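Local coordinates for protein transcriptional regulator (Vibrio vulnificus, PDB 4IVN) that represses transcription of the nan genes for sialic acid catabolism and binds the pathway intermediate N-acetylmannosamine 6-phosphate, at residues Ser13-Phe18 with Val25-Leu30. Sequence-based numbering, arbitrary orientation.
Sequences SNMEPF and VADYIL
Leu-30 N donates to Ala-26 O at 3.0 Å, a regular helical bond that sets the two side chains one turn apart on the same side of the helix, where both meet Met-15. The thioether of Met-15 reaches across from the loop and lies against this strip: its SD is 3.7 Å from Ala-26 CB and 3.8 Å from Leu-30 CD1, so the sulfur touches one branch of the leucine as well as the alanine methyl. With CG between the backbone N and the carbonyl carbon (chi1 83°) and the middle bond extended, the chain runs out toward the helix and bends only at chi3 (-89°), which turns CE toward Asp-27. There the methyl stands 3.7 Å from Asp-27 OD1, a van der Waals contact between side chains that run at about a right angle, and the carboxylate borders the apolar patch. Phe-18 adds a smaller piece: its ring presents an edge, CD2, to Ala-26 CB at 4.2 Å, while one face is met, toward its rim, by the backbone atoms Asn-14 O and Met-15 CA. The loop is folded back by a beta turn whose closing bond runs from Phe-18 N to Met-15 O (3.1 Å), bringing the methionine and the ring to the same helix. The contact is therefore apolar packing of a short interhelical linker on a helix of the RpiR-type helix-turn-helix domain, far from the centre of the chain. Asn-14 to Phe-18 lie in the link from helix 7-13 to helix 20-36; Leu-11 of the former also touches Ala-26 and Leu-30, Phe-18 continues onto Leu-58 of helix 52-61, and Ile-29 and Tyr-28 turn to Leu-44 of helix 41-48.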
ATOM      1  N   SER A  13      -5.822 -42.077   7.519  1.00 67.77           N
ATOM      2  CA  SER A  13      -5.441 -43.411   7.947  1.00 76.61           C
ATOM      3  C   SER A  13      -4.924 -43.383   9.373  1.00 76.77           C
ATOM      4  O   SER A  13      -5.325 -44.209  10.177  1.00 79.19           O
ATOM      5  CB  SER A  13      -4.469 -44.106   6.966  1.00 78.82           C
ATOM      6  OG  SER A  13      -3.401 -43.266   6.561  1.00 73.03           O
ATOM      7  N   ASN A  14      -4.095 -42.402   9.721  1.00 76.90           N
ATOM      8  CA  ASN A  14      -3.510 -42.399  11.068  1.00 84.08           C
ATOM      9  C   ASN A  14      -4.476 -41.875  12.137  1.00 83.18           C
ATOM     10  O   ASN A  14      -4.048 -41.557  13.265  1.00 86.57           O
ATOM     11  CB  ASN A  14      -2.150 -41.649  11.157  1.00 85.20           C
ATOM     12  CG  ASN A  14      -1.296 -41.783   9.901  1.00 91.38           C
ATOM     13  OD1 ASN A  14      -1.492 -42.670   9.052  1.00 91.91           O
ATOM     14  ND2 ASN A  14      -0.335 -40.868   9.769  1.00 97.64           N
ATOM     15  N   MET A  15      -5.765 -41.800  11.810  1.00 74.06           N
ATOM     16  CA  MET A  15      -6.719 -41.290  12.790  1.00 77.63           C
ATOM     17  C   MET A  15      -7.464 -42.327  13.630  1.00 78.15           C
ATOM     18  O   MET A  15      -8.174 -41.970  14.588  1.00 79.92           O
ATOM     19  CB  MET A  15      -7.652 -40.222  12.192  1.00 80.06           C
ATOM     20  CG  MET A  15      -8.881 -40.691  11.432  1.00 86.13           C
ATOM     21  SD  MET A  15      -9.933 -39.237  11.127  1.00 92.69           S
ATOM     22  CE  MET A  15     -10.958 -39.225  12.607  1.00 82.39           C
ATOM     23  N   GLU A  16      -7.293 -43.604  13.280  1.00 81.86           N
ATOM     24  CA  GLU A  16      -7.749 -44.711  14.132  1.00 77.99           C
ATOM     25  C   GLU A  16      -7.264 -44.538  15.584  1.00 77.39           C
ATOM     26  O   GLU A  16      -8.092 -44.508  16.515  1.00 69.65           O
ATOM     27  CB  GLU A  16      -7.316 -46.068  13.549  1.00 85.67           C
ATOM     28  CG  GLU A  16      -8.080 -46.468  12.298  1.00 92.96           C
ATOM     29  CD  GLU A  16      -9.515 -46.898  12.594  1.00105.10           C
ATOM     30  OE1 GLU A  16     -10.068 -47.697  11.790  1.00107.96           O
ATOM     31  OE2 GLU A  16     -10.093 -46.452  13.626  1.00 98.81           O
ATOM     32  N   PRO A  17      -5.926 -44.380  15.780  1.00 79.96           N
ATOM     33  CA  PRO A  17      -5.418 -44.174  17.148  1.00 82.09           C
ATOM     34  C   PRO A  17      -5.858 -42.875  17.862  1.00 83.55           C
ATOM     35  O   PRO A  17      -5.642 -42.774  19.072  1.00 86.28           O
ATOM     36  CB  PRO A  17      -3.883 -44.178  16.970  1.00 83.52           C
ATOM     37  CG  PRO A  17      -3.639 -43.853  15.534  1.00 83.68           C
ATOM     38  CD  PRO A  17      -4.818 -44.426  14.790  1.00 80.28           C
ATOM     39  N   PHE A  18      -6.451 -41.902  17.154  1.00 78.01           N
ATOM     40  CA  PHE A  18      -6.886 -40.643  17.798  1.00 71.25           C
ATOM     41  C   PHE A  18      -8.108 -40.841  18.686  1.00 69.19           C
ATOM     42  O   PHE A  18      -9.037 -41.593  18.316  1.00 61.10           O
ATOM     43  CB  PHE A  18      -7.244 -39.555  16.768  1.00 73.47           C
ATOM     44  CG  PHE A  18      -6.091 -39.094  15.910  1.00 83.72           C
ATOM     45  CD1 PHE A  18      -4.756 -39.393  16.241  1.00 89.89           C
ATOM     46  CD2 PHE A  18      -6.336 -38.314  14.770  1.00 84.61           C
ATOM     47  CE1 PHE A  18      -3.700 -38.952  15.444  1.00 90.93           C
ATOM     48  CE2 PHE A  18      -5.281 -37.869  13.968  1.00 86.75           C
ATOM     49  CZ  PHE A  18      -3.961 -38.181  14.313  1.00 94.92           C
ATOM     50  N   VAL A  25     -11.870 -32.960  15.426  1.00 40.88           N
ATOM     51  CA  VAL A  25     -11.074 -31.971  14.692  1.00 41.30           C
ATOM     52  C   VAL A  25     -10.538 -32.606  13.415  1.00 40.07           C
ATOM     53  O   VAL A  25     -10.511 -31.942  12.367  1.00 44.59           O
ATOM     54  CB  VAL A  25      -9.874 -31.454  15.527  1.00 40.89           C
ATOM     55  CG1 VAL A  25      -9.096 -30.404  14.733  1.00 41.37           C
ATOM     56  CG2 VAL A  25     -10.330 -30.850  16.865  1.00 39.72           C
ATOM     57  N   ALA A  26     -10.110 -33.889  13.487  1.00 42.21           N
ATOM     58  CA  ALA A  26      -9.598 -34.534  12.281  1.00 42.62           C
ATOM     59  C   ALA A  26     -10.735 -34.541  11.245  1.00 43.94           C
ATOM     60  O   ALA A  26     -10.535 -34.168  10.083  1.00 46.92           O
ATOM     61  CB  ALA A  26      -9.038 -35.938  12.589  1.00 42.36           C
ATOM     62  N   ASP A  27     -11.947 -34.840  11.689  1.00 45.90           N
ATOM     63  CA  ASP A  27     -13.117 -34.955  10.762  1.00 45.22           C
ATOM     64  C   ASP A  27     -13.523 -33.631  10.104  1.00 45.46           C
ATOM     65  O   ASP A  27     -13.847 -33.595   8.883  1.00 45.61           O
ATOM     66  CB  ASP A  27     -14.345 -35.542  11.454  1.00 46.21           C
ATOM     67  CG  ASP A  27     -14.323 -37.051  11.511  1.00 53.18           C
ATOM     68  OD1 ASP A  27     -13.674 -37.674  10.650  1.00 53.71           O
ATOM     69  OD2 ASP A  27     -14.970 -37.638  12.407  1.00 55.13           O
ATOM     70  N   TYR A  28     -13.556 -32.579  10.917  1.00 45.13           N
ATOM     71  CA  TYR A  28     -13.832 -31.235  10.413  1.00 40.73           C
ATOM     72  C   TYR A  28     -12.798 -30.844   9.352  1.00 43.93           C
ATOM     73  O   TYR A  28     -13.156 -30.309   8.310  1.00 41.57           O
ATOM     74  CB  TYR A  28     -13.907 -30.183  11.531  1.00 42.18           C
ATOM     75  CG  TYR A  28     -14.198 -28.782  11.043  1.00 41.46           C
ATOM     76  CD1 TYR A  28     -15.495 -28.254  11.081  1.00 44.75           C
ATOM     77  CD2 TYR A  28     -13.159 -27.942  10.555  1.00 42.22           C
ATOM     78  CE1 TYR A  28     -15.762 -26.949  10.604  1.00 43.85           C
ATOM     79  CE2 TYR A  28     -13.429 -26.647  10.103  1.00 40.08           C
ATOM     80  CZ  TYR A  28     -14.730 -26.161  10.133  1.00 45.12           C
ATOM     81  OH  TYR A  28     -14.977 -24.891   9.655  1.00 44.38           O
ATOM     82  N   ILE A  29     -11.518 -31.121   9.590  1.00 40.87           N
ATOM     83  CA  ILE A  29     -10.520 -30.749   8.623  1.00 40.97           C
ATOM     84  C   ILE A  29     -10.663 -31.544   7.321  1.00 46.14           C
ATOM     85  O   ILE A  29     -10.519 -30.974   6.224  1.00 46.44           O
ATOM     86  CB  ILE A  29      -9.091 -30.934   9.196  1.00 40.88           C
ATOM     87  CG1 ILE A  29      -8.898 -30.016  10.415  1.00 38.67           C
ATOM     88  CG2 ILE A  29      -8.086 -30.499   8.151  1.00 41.88           C
ATOM     89  CD1 ILE A  29      -7.662 -30.292  11.282  1.00 37.47           C
ATOM     90  N   LEU A  30     -10.876 -32.857   7.437  1.00 44.25           N
ATOM     91  CA  LEU A  30     -10.985 -33.755   6.278  1.00 49.28           C
ATOM     92  C   LEU A  30     -12.158 -33.316   5.394  1.00 53.86           C
ATOM     93  O   LEU A  30     -12.131 -33.526   4.162  1.00 55.53           O
ATOM     94  CB  LEU A  30     -11.181 -35.240   6.702  1.00 51.05           C
ATOM     95  CG  LEU A  30      -9.937 -36.046   7.115  1.00 50.90           C
ATOM     96  CD1 LEU A  30     -10.304 -37.379   7.836  1.00 49.75           C
ATOM     97  CD2 LEU A  30      -9.040 -36.282   5.908  1.00 54.15           C
TER